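Local structure of uricase (Arthrobacter globiformis, 2YZC) at residues A[18-23]-A[63-68]; A[155-160]-A[212-217]; A[159-164]-A[180-185]. The protein catalyses the oxidation of uric acid to 5-hydroxyisourate, which is then processed further to (S)-allantoin. All coordinates share one frame; numbering follows the deposited sequence.

Contact 1: residues A[18-23]-A[63-68]; sequences NQYGKA and HVVATD. With 1AL (allantoate ion), chain L.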
loop_
_atom_site.group_PDB
_atom_site.type_symbol
_atom_site.label_atom_id
_atom_site.label_comp_id
_atom_site.label_asym_id
_atom_site.label_seq_id
_atom_site.Cartn_x
_atom_site.Cartn_y
_atom_site.Cartn_z
ATOM N N ASN A 18 -26.114 6.844 11.759
ATOM C CA ASN A 18 -24.825 6.976 12.429
ATOM C C ASN A 18 -24.446 5.685 13.135
ATOM O O ASN A 18 -25.309 4.875 13.477
ATOM C CB ASN A 18 -24.862 8.142 13.429
ATOM C CG ASN A 18 -25.818 7.899 14.588
ATOM O OD1 ASN A 18 -25.451 7.291 15.593
ATOM N ND2 ASN A 18 -27.054 8.370 14.446
ATOM N N GLN A 19 -23.147 5.497 13.335
ATOM C CA GLN A 19 -22.625 4.311 14.000
ATOM C C GLN A 19 -21.193 4.597 14.423
ATOM O O GLN A 19 -20.539 5.475 13.871
ATOM C CB GLN A 19 -22.664 3.097 13.064
ATOM C CG GLN A 19 -21.878 3.266 11.760
ATOM C CD GLN A 19 -22.084 2.108 10.799
ATOM O OE1 GLN A 19 -23.136 1.461 10.803
ATOM N NE2 GLN A 19 -21.090 1.856 9.949
ATOM N N TYR A 20 -20.709 3.867 15.416
ATOM C CA TYR A 20 -19.351 4.083 15.887
ATOM C C TYR A 20 -18.863 2.848 16.626
ATOM O O TYR A 20 -19.662 2.056 17.136
ATOM C CB TYR A 20 -19.295 5.273 16.845
ATOM C CG TYR A 20 -19.707 4.893 18.246
ATOM C CD1 TYR A 20 -21.037 4.598 18.549
ATOM C CD2 TYR A 20 -18.751 4.734 19.249
ATOM C CE1 TYR A 20 -21.402 4.144 19.817
ATOM C CE2 TYR A 20 -19.100 4.280 20.511
ATOM C CZ TYR A 20 -20.426 3.984 20.791
ATOM O OH TYR A 20 -20.762 3.510 22.038
ATOM N N GLY A 21 -17.546 2.700 16.701
ATOM C CA GLY A 21 -16.987 1.566 17.408
ATOM C C GLY A 21 -15.495 1.462 17.191
ATOM O O GLY A 21 -14.854 2.432 16.798
ATOM N N LYS A 22 -14.942 0.284 17.452
ATOM C CA LYS A 22 -13.514 0.068 17.269
ATOM C C LYS A 22 -13.310 -0.723 15.990
ATOM O O LYS A 22 -13.948 -1.757 15.781
ATOM C CB LYS A 22 -12.928 -0.719 18.444
ATOM C CG LYS A 22 -11.410 -0.774 18.416
ATOM C CD LYS A 22 -10.803 0.576 18.792
ATOM C CE LYS A 22 -10.791 0.764 20.309
ATOM N NZ LYS A 22 -10.276 2.099 20.731
ATOM N N ALA A 23 -12.423 -0.237 15.134
ATOM C CA ALA A 23 -12.151 -0.912 13.875
ATOM C C ALA A 23 -10.779 -1.575 13.867
ATOM O O ALA A 23 -9.848 -1.126 14.538
ATOM C CB ALA A 23 -12.244 0.079 12.719
ATOM N N HIS A 63 -24.498 7.376 26.856
ATOM C CA HIS A 63 -24.859 6.225 26.030
ATOM C C HIS A 63 -23.687 5.641 25.246
ATOM O O HIS A 63 -23.824 4.598 24.613
ATOM C CB HIS A 63 -25.942 6.614 25.015
ATOM C CG HIS A 63 -27.280 6.894 25.622
ATOM N ND1 HIS A 63 -27.508 6.852 26.981
ATOM C CD2 HIS A 63 -28.465 7.214 25.051
ATOM C CE1 HIS A 63 -28.777 7.137 27.221
ATOM N NE2 HIS A 63 -29.379 7.360 26.067
ATOM N N VAL A 64 -22.540 6.306 25.285
ATOM C CA VAL A 64 -21.394 5.857 24.505
ATOM C C VAL A 64 -20.497 4.783 25.111
ATOM O O VAL A 64 -19.557 5.081 25.850
ATOM C CB VAL A 64 -20.509 7.059 24.096
ATOM C CG1 VAL A 64 -19.385 6.598 23.173
ATOM C CG2 VAL A 64 -21.355 8.111 23.400
ATOM N N VAL A 65 -20.803 3.529 24.791
ATOM C CA VAL A 65 -19.987 2.414 25.246
ATOM C C VAL A 65 -18.652 2.657 24.539
ATOM O O VAL A 65 -18.570 2.577 23.310
ATOM C CB VAL A 65 -20.581 1.070 24.782
ATOM C CG1 VAL A 65 -19.634 -0.067 25.124
ATOM C CG2 VAL A 65 -21.945 0.845 25.449
ATOM N N ALA A 66 -17.619 2.970 25.313
ATOM C CA ALA A 66 -16.303 3.271 24.762
ATOM C C ALA A 66 -15.831 2.292 23.691
ATOM O O ALA A 66 -16.055 1.089 23.796
ATOM C CB ALA A 66 -15.276 3.336 25.887
ATOM N N THR A 67 -15.178 2.809 22.654
ATOM C CA THR A 67 -14.680 1.926 21.614
ATOM C C THR A 67 -13.630 1.038 22.283
ATOM O O THR A 67 -13.469 -0.118 21.918
ATOM C CB THR A 67 -14.063 2.713 20.416
ATOM O OG1 THR A 67 -12.866 3.385 20.828
ATOM C CG2 THR A 67 -15.065 3.755 19.889
ATOM N N ASP A 68 -12.934 1.574 23.284
ATOM C CA ASP A 68 -11.922 0.792 23.997
ATOM C C ASP A 68 -12.584 -0.417 24.661
ATOM O O ASP A 68 -12.006 -1.500 24.719
ATOM C CB ASP A 68 -11.223 1.638 25.072
ATOM C CG ASP A 68 -10.077 0.891 25.752
ATOM O OD1 ASP A 68 -8.984 0.799 25.156
ATOM O OD2 ASP A 68 -10.267 0.381 26.877
HETATM C C1 1AL L . -14.630 8.991 21.228
HETATM O O2 1AL L . -14.823 10.216 21.292
HETATM N N3 1AL L . -15.634 8.102 20.989
HETATM N N4 1AL L . -13.304 8.616 21.419
HETATM C C5 1AL L . -12.590 6.480 20.026
HETATM O O6 1AL L . -13.420 6.609 19.103
HETATM O O7 1AL L . -11.679 5.641 20.070
HETATM C C8 1AL L . -12.914 7.217 21.350
HETATM C C9 1AL L . -13.267 5.492 23.067
HETATM O O10 1AL L . -12.612 4.562 23.589
HETATM N N11 1AL L . -14.619 5.416 22.858
HETATM N N12 1AL L . -12.685 6.652 22.672
HETATM O O HOH W 1 -8.570 2.467 22.940
#
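Lys22, on a sheet strand, and Thr67, in the first turn of a helix, meet side chain to side chain in one half of the uricase active site, which two subunits of the T-fold enzyme build between them. CG of Lys22 is anti to the backbone N (chi1 -171°), and bends at chi2 and chi3 fold the chain across Thr67 at about a right angle. CE then passes close to the backbone O of Thr67, and Lys22 NZ donates to Thr67 OG1 at 2.9 Å. Thr67 holds OG1 between its backbone N and carbonyl carbon (chi1 67°). There Thr67 OG1 accepts from the lysine and donates to the carboxylate O7 of allantoate at 2.7 Å, while the methyl, Thr67 CG2, lies between strand and ligand, 3.4 Å from Gly21 O. Lys22 and Thr67 probably form a charge relay with His251 of a second subunit, which packs on Lys22 and is hydrogen-bonded to the same ligand.

Tyr20 secures the other end of the contact. Tyr20 OH donates to Val65 O at 2.7 Å, an oxygen that also accepts from Gln70 NE2, and the donor stands tilted from the carbonyl plane. The CG2 methyl of Thr67 sits at the ring edge, whereas Val64 CG1 approaches obliquely, 3.5 Å from Tyr20 CE2. The 63-66 loop is thereby held against the strand just where Ala66, at the N-cap position, starts helix 67-78. A backbone N-H of the first helical turn serves the ligand: Asp68 N donates to allantoate O10 at 3.0 Å (N-H...O 152°). The side chain of Asp68, also salt-bridged to Lys71, is linked to Lys22 through a water that accepts from Lys22 NZ and donates to Asp68 OD1, each at 2.8 Å.

Contact 2: residues A[155-160]-A[212-217]; sequences VLKSTG and KAFAET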
loop_
_atom_site.group_PDB
_atom_site.type_symbol
_atom_site.label_atom_id
_atom_site.label_comp_id
_atom_site.label_asym_id
_atom_site.label_seq_id
_atom_site.Cartn_x
_atom_site.Cartn_y
_atom_site.Cartn_z
ATOM N N VAL A 155 -7.225 -14.826 -10.306
ATOM C CA VAL A 155 -7.323 -15.955 -11.214
ATOM C C VAL A 155 -7.049 -15.535 -12.649
ATOM O O VAL A 155 -7.168 -14.360 -13.000
ATOM C CB VAL A 155 -8.714 -16.633 -11.140
ATOM C CG1 VAL A 155 -8.892 -17.297 -9.775
ATOM C CG2 VAL A 155 -9.811 -15.610 -11.382
ATOM N N LEU A 156 -6.685 -16.509 -13.472
ATOM C CA LEU A 156 -6.365 -16.235 -14.861
ATOM C C LEU A 156 -6.554 -17.440 -15.774
ATOM O O LEU A 156 -6.215 -18.574 -15.411
ATOM C CB LEU A 156 -4.914 -15.745 -14.953
ATOM C CG LEU A 156 -4.297 -15.408 -16.318
ATOM C CD1 LEU A 156 -3.106 -14.478 -16.102
ATOM C CD2 LEU A 156 -3.875 -16.686 -17.055
ATOM N N LYS A 157 -7.109 -17.178 -16.955
ATOM C CA LYS A 157 -7.302 -18.202 -17.979
ATOM C C LYS A 157 -6.408 -17.741 -19.124
ATOM O O LYS A 157 -6.507 -16.590 -19.560
ATOM C CB LYS A 157 -8.754 -18.245 -18.464
ATOM C CG LYS A 157 -9.766 -18.548 -17.383
ATOM C CD LYS A 157 -10.731 -19.647 -17.804
ATOM C CE LYS A 157 -11.462 -19.308 -19.079
ATOM N NZ LYS A 157 -12.316 -20.441 -19.539
ATOM N N SER A 158 -5.534 -18.624 -19.599
ATOM C CA SER A 158 -4.617 -18.282 -20.683
ATOM C C SER A 158 -5.283 -18.386 -22.052
ATOM O O SER A 158 -4.748 -17.909 -23.051
ATOM C CB SER A 158 -3.374 -19.175 -20.623
ATOM O OG SER A 158 -3.726 -20.537 -20.467
ATOM N N THR A 159 -6.445 -19.027 -22.091
ATOM C CA THR A 159 -7.222 -19.166 -23.321
ATOM C C THR A 159 -8.645 -19.503 -22.890
ATOM O O THR A 159 -8.925 -19.586 -21.697
ATOM C CB THR A 159 -6.656 -20.273 -24.257
ATOM O OG1 THR A 159 -7.269 -20.158 -25.549
ATOM C CG2 THR A 159 -6.935 -21.667 -23.697
ATOM N N GLY A 160 -9.550 -19.692 -23.842
ATOM C CA GLY A 160 -10.920 -19.993 -23.464
ATOM C C GLY A 160 -11.672 -18.718 -23.121
ATOM O O GLY A 160 -12.595 -18.712 -22.294
ATOM N N LYS A 212 -14.605 -23.025 -10.181
ATOM C CA LYS A 212 -15.031 -23.965 -11.213
ATOM C C LYS A 212 -15.727 -23.271 -12.377
ATOM O O LYS A 212 -15.426 -23.545 -13.539
ATOM C CB LYS A 212 -15.966 -25.018 -10.614
ATOM C CG LYS A 212 -16.526 -26.010 -11.631
ATOM C CD LYS A 212 -17.494 -26.984 -10.970
ATOM C CE LYS A 212 -18.129 -27.925 -11.985
ATOM N NZ LYS A 212 -17.114 -28.770 -12.674
ATOM N N ALA A 213 -16.664 -22.381 -12.066
ATOM C CA ALA A 213 -17.392 -21.660 -13.104
ATOM C C ALA A 213 -16.448 -20.746 -13.876
ATOM O O ALA A 213 -16.546 -20.628 -15.096
ATOM C CB ALA A 213 -18.523 -20.843 -12.488
ATOM N N PHE A 214 -15.532 -20.096 -13.167
ATOM C CA PHE A 214 -14.587 -19.216 -13.832
ATOM C C PHE A 214 -13.725 -20.007 -14.818
ATOM O O PHE A 214 -13.548 -19.605 -15.967
ATOM C CB PHE A 214 -13.674 -18.523 -12.816
ATOM C CG PHE A 214 -12.552 -17.750 -13.455
ATOM C CD1 PHE A 214 -12.785 -16.496 -14.018
ATOM C CD2 PHE A 214 -11.285 -18.311 -13.569
ATOM C CE1 PHE A 214 -11.768 -15.813 -14.692
ATOM C CE2 PHE A 214 -10.259 -17.640 -14.240
ATOM C CZ PHE A 214 -10.502 -16.388 -14.804
ATOM N N ALA A 215 -13.206 -21.144 -14.368
ATOM C CA ALA A 215 -12.332 -21.966 -15.197
ATOM C C ALA A 215 -12.973 -22.747 -16.340
ATOM O O ALA A 215 -12.400 -22.832 -17.427
ATOM C CB ALA A 215 -11.548 -22.926 -14.307
ATOM N N GLU A 216 -14.156 -23.306 -16.109
ATOM C CA GLU A 216 -14.807 -24.127 -17.123
ATOM C C GLU A 216 -15.762 -23.429 -18.086
ATOM O O GLU A 216 -16.155 -24.010 -19.095
ATOM C CB GLU A 216 -15.513 -25.298 -16.440
ATOM C CG GLU A 216 -14.611 -26.036 -15.453
ATOM C CD GLU A 216 -15.234 -27.313 -14.913
ATOM O OE1 GLU A 216 -16.478 -27.432 -14.950
ATOM O OE2 GLU A 216 -14.479 -28.192 -14.438
ATOM N N THR A 217 -16.134 -22.192 -17.787
ATOM C CA THR A 217 -17.025 -21.449 -18.671
ATOM C C THR A 217 -16.224 -20.874 -19.834
ATOM O O THR A 217 -15.250 -20.158 -19.616
ATOM C CB THR A 217 -17.687 -20.258 -17.950
ATOM O OG1 THR A 217 -18.454 -20.729 -16.836
ATOM C CG2 THR A 217 -18.601 -19.498 -18.910
#
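With CG1 of Val155 anti to the carbonyl carbon (chi1 -67°), CG2 falls between the backbone N and the carbonyl carbon; Phe214 turns CG anti to its own N (chi1 172°), so the two side chains reach toward each other and the methyl lands on the ring face, between a strand and a helix that packs on the antiparallel sheet of the T-fold. Val155 CG2 stands 3.5 Å from the centroid of the Phe214 ring, 13° off its normal, a CH-pi contact. Lys157, two residues on along the same side of the strand, slides past the ring in the opposite direction; Lys157 CG lies 3.3 Å from Phe214 CE2, obliquely. Bends at chi2 and chi3 then carry the amino group beyond the ring to the C-terminal end of helix 199-216. There Lys157 NZ donates to Ala215 O at 3.2 Å and to Thr217 O at 2.9 Å, in both cases from above the carbonyl plane, with a weak third bond to Gly160 O. The buried lysine thus ties the helix end to its strand, and more weakly to the loop that follows. Met229 and Thr225 of helix 222-236 also pack on Phe214. As the chain leaves the helix, Ala213 O accepts from both N and OG1 of Thr217, the hydroxyl at 2.6 Å.

Contact 3: residues A[159-164]-A[180-185]; sequences TGSEFH and RILATD. With 1AL (allantoate ion), chain I.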
loop_
_atom_site.group_PDB
_atom_site.type_symbol
_atom_site.label_atom_id
_atom_site.label_comp_id
_atom_site.label_asym_id
_atom_site.label_seq_id
_atom_site.Cartn_x
_atom_site.Cartn_y
_atom_site.Cartn_z
ATOM N N THR A 159 -6.445 -19.027 -22.091
ATOM C CA THR A 159 -7.222 -19.166 -23.321
ATOM C C THR A 159 -8.645 -19.503 -22.890
ATOM O O THR A 159 -8.925 -19.586 -21.697
ATOM C CB THR A 159 -6.656 -20.273 -24.257
ATOM O OG1 THR A 159 -7.269 -20.158 -25.549
ATOM C CG2 THR A 159 -6.935 -21.667 -23.697
ATOM N N GLY A 160 -9.550 -19.692 -23.842
ATOM C CA GLY A 160 -10.920 -19.993 -23.464
ATOM C C GLY A 160 -11.672 -18.718 -23.121
ATOM O O GLY A 160 -12.595 -18.712 -22.294
ATOM N N SER A 161 -11.262 -17.625 -23.750
ATOM C CA SER A 161 -11.897 -16.330 -23.543
ATOM C C SER A 161 -11.891 -15.564 -24.859
ATOM O O SER A 161 -10.868 -15.495 -25.549
ATOM C CB SER A 161 -11.155 -15.527 -22.466
ATOM O OG SER A 161 -11.664 -14.201 -22.371
ATOM N N GLU A 162 -13.048 -15.005 -25.205
ATOM C CA GLU A 162 -13.218 -14.235 -26.433
ATOM C C GLU A 162 -13.968 -12.949 -26.111
ATOM O O GLU A 162 -14.550 -12.805 -25.035
ATOM C CB GLU A 162 -14.076 -15.007 -27.442
ATOM C CG GLU A 162 -13.632 -16.408 -27.770
ATOM C CD GLU A 162 -14.568 -17.087 -28.761
ATOM O OE1 GLU A 162 -15.008 -16.420 -29.726
ATOM O OE2 GLU A 162 -14.858 -18.289 -28.586
ATOM N N PHE A 163 -13.949 -12.014 -27.052
ATOM C CA PHE A 163 -14.699 -10.776 -26.901
ATOM C C PHE A 163 -14.894 -10.141 -28.261
ATOM O O PHE A 163 -13.980 -9.538 -28.826
ATOM C CB PHE A 163 -14.025 -9.779 -25.958
ATOM C CG PHE A 163 -14.913 -8.615 -25.606
ATOM C CD1 PHE A 163 -16.196 -8.839 -25.103
ATOM C CD2 PHE A 163 -14.494 -7.305 -25.802
ATOM C CE1 PHE A 163 -17.051 -7.770 -24.805
ATOM C CE2 PHE A 163 -15.339 -6.227 -25.506
ATOM C CZ PHE A 163 -16.621 -6.462 -25.008
ATOM N N HIS A 164 -16.107 -10.291 -28.779
ATOM C CA HIS A 164 -16.457 -9.764 -30.086
ATOM C C HIS A 164 -17.948 -9.465 -30.144
ATOM O O HIS A 164 -18.688 -9.767 -29.205
ATOM C CB HIS A 164 -16.069 -10.787 -31.158
ATOM C CG HIS A 164 -16.537 -12.178 -30.862
ATOM N ND1 HIS A 164 -17.869 -12.537 -30.876
ATOM C CD2 HIS A 164 -15.851 -13.293 -30.514
ATOM C CE1 HIS A 164 -17.983 -13.811 -30.547
ATOM N NE2 HIS A 164 -16.773 -14.293 -30.321
ATOM N N ARG A 180 -8.070 -14.553 -25.984
ATOM C CA ARG A 180 -7.417 -13.559 -25.143
ATOM C C ARG A 180 -7.288 -14.128 -23.740
ATOM O O ARG A 180 -7.899 -15.147 -23.415
ATOM C CB ARG A 180 -8.241 -12.264 -25.084
ATOM C CG ARG A 180 -9.578 -12.400 -24.333
ATOM C CD ARG A 180 -10.314 -11.073 -24.175
ATOM N NE ARG A 180 -11.535 -11.227 -23.379
ATOM C CZ ARG A 180 -12.296 -10.223 -22.953
ATOM N NH1 ARG A 180 -11.978 -8.970 -23.246
ATOM N NH2 ARG A 180 -13.372 -10.475 -22.210
ATOM N N ILE A 181 -6.471 -13.480 -22.921
ATOM C CA ILE A 181 -6.312 -13.893 -21.534
ATOM C C ILE A 181 -7.452 -13.225 -20.769
ATOM O O ILE A 181 -7.904 -12.141 -21.138
ATOM C CB ILE A 181 -4.959 -13.399 -20.938
ATOM C CG1 ILE A 181 -3.814 -14.299 -21.415
ATOM C CG2 ILE A 181 -5.019 -13.382 -19.411
ATOM C CD1 ILE A 181 -2.451 -13.879 -20.883
ATOM N N LEU A 182 -7.940 -13.890 -19.730
ATOM C CA LEU A 182 -8.991 -13.324 -18.890
ATOM C C LEU A 182 -8.455 -13.481 -17.477
ATOM O O LEU A 182 -8.370 -14.593 -16.967
ATOM C CB LEU A 182 -10.308 -14.093 -19.048
ATOM C CG LEU A 182 -11.450 -13.608 -18.143
ATOM C CD1 LEU A 182 -11.775 -12.156 -18.464
ATOM C CD2 LEU A 182 -12.685 -14.482 -18.339
ATOM N N ALA A 183 -8.054 -12.369 -16.872
ATOM C CA ALA A 183 -7.509 -12.372 -15.518
ATOM C C ALA A 183 -8.314 -11.416 -14.650
ATOM O O ALA A 183 -8.678 -10.323 -15.088
ATOM C CB ALA A 183 -6.049 -11.937 -15.544
ATOM N N THR A 184 -8.590 -11.819 -13.416
ATOM C CA THR A 184 -9.363 -10.972 -12.526
ATOM C C THR A 184 -9.047 -11.283 -11.072
ATOM O O THR A 184 -8.334 -12.239 -10.773
ATOM C CB THR A 184 -10.896 -11.168 -12.780
ATOM O OG1 THR A 184 -11.643 -10.214 -12.020
ATOM C CG2 THR A 184 -11.337 -12.561 -12.378
ATOM N N ASP A 185 -9.551 -10.439 -10.177
ATOM C CA ASP A 185 -9.387 -10.637 -8.739
ATOM C C ASP A 185 -10.798 -10.962 -8.284
ATOM O O ASP A 185 -11.699 -10.132 -8.408
ATOM C CB ASP A 185 -8.936 -9.359 -8.028
ATOM C CG ASP A 185 -7.536 -8.943 -8.398
ATOM O OD1 ASP A 185 -6.665 -9.829 -8.523
ATOM O OD2 ASP A 185 -7.301 -7.723 -8.548
HETATM C C1 1AL I . -15.701 -7.534 -21.371
HETATM O O2 1AL I . -16.045 -8.699 -21.110
HETATM N N3 1AL I . -16.556 -6.479 -21.282
HETATM N N4 1AL I . -14.366 -7.404 -21.752
HETATM C C5 1AL I . -13.490 -5.566 -20.021
HETATM O O6 1AL I . -14.076 -6.160 -19.097
HETATM O O7 1AL I . -12.659 -4.654 -19.886
HETATM C C8 1AL I . -13.619 -6.183 -21.447
HETATM C C9 1AL I . -13.607 -4.217 -22.908
HETATM O O10 1AL I . -12.811 -3.335 -23.295
HETATM N N11 1AL I . -14.940 -3.971 -22.707
HETATM N N12 1AL I . -13.211 -5.485 -22.660
HETATM O O HOH W 2 -14.250 -13.138 -22.223
#
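Phe163 covers the guanidinium of Arg180 with its CB, not with its ring: the methylene carbon stands 3.4 Å above the centre of the group, although ring and guanidinium planes are just 13° apart. CG of Phe163 is anti to the backbone N (chi1 -169°), which carries the ring onward past the arginine to the bound allantoate. Ligand atom N4 lies 3.8 Å above the ring plane, over its centre, and the same N4 is 3.2 Å from Arg180 NH1, at the guanidinium edge. The arginine's own bond to the ligand, Arg180 NH2 to allantoate O2, is weak at 3.4 Å.

Ser161 fixes the rotation of the guanidinium. Arg180 NE donates to Ser161 OG at 3.1 Å, almost within the guanidinium plane and fairly straight (N-H...O 159°), with the arginine chain extended from CG to NE alongside the serine. A water completes this bracket: it accepts from Arg180 NH2, donates to Glu162 O, and is also bonded to Ser161 OG. Phe163 and Arg180 line the ligand pocket of the T-fold, with Ser161 behind as a second-shell residue, where the loop after strand 143-157 meets the start of strand 182-192. Both hold allantoate here and probably also bind urate, and Asn249 of the same chain with Thr67 and Asp68 of a second subunit also bond the ligand. The backbones are joined as well, Arg180 N donating to Ser161 O at 3.0 Å, and the CB of Leu182 packs 3.6 Å from Ser161 OG. Farther along the loop, His164 NE2 donates to Glu162 OE1 at 2.8 Å, and the other carboxylate oxygen, OE2, is hydrogen-bonded to His218.

How the contacts relate
Within one chain contacts 1 and 3 lie on opposite sides of its centre, with their centres 45 Å apart, yet they are complementary halves of one kind of pocket. The allantoate at contact 1 is also bonded by Arg180 of a second subunit, and that at contact 3 by Thr67 and Asp68 of a second subunit, so each complete site needs two chains. Contact 2 sits beside contact 3, centres 8 Å apart. The two share Thr159 and Gly160, and neighbouring strands join them through the probable hydrogen bonds Val155 N to Thr184 O and Lys157 N to Leu182 O, both 2.9 Å. The Phe214 side chain remains about 10 Å from a bound allantoate.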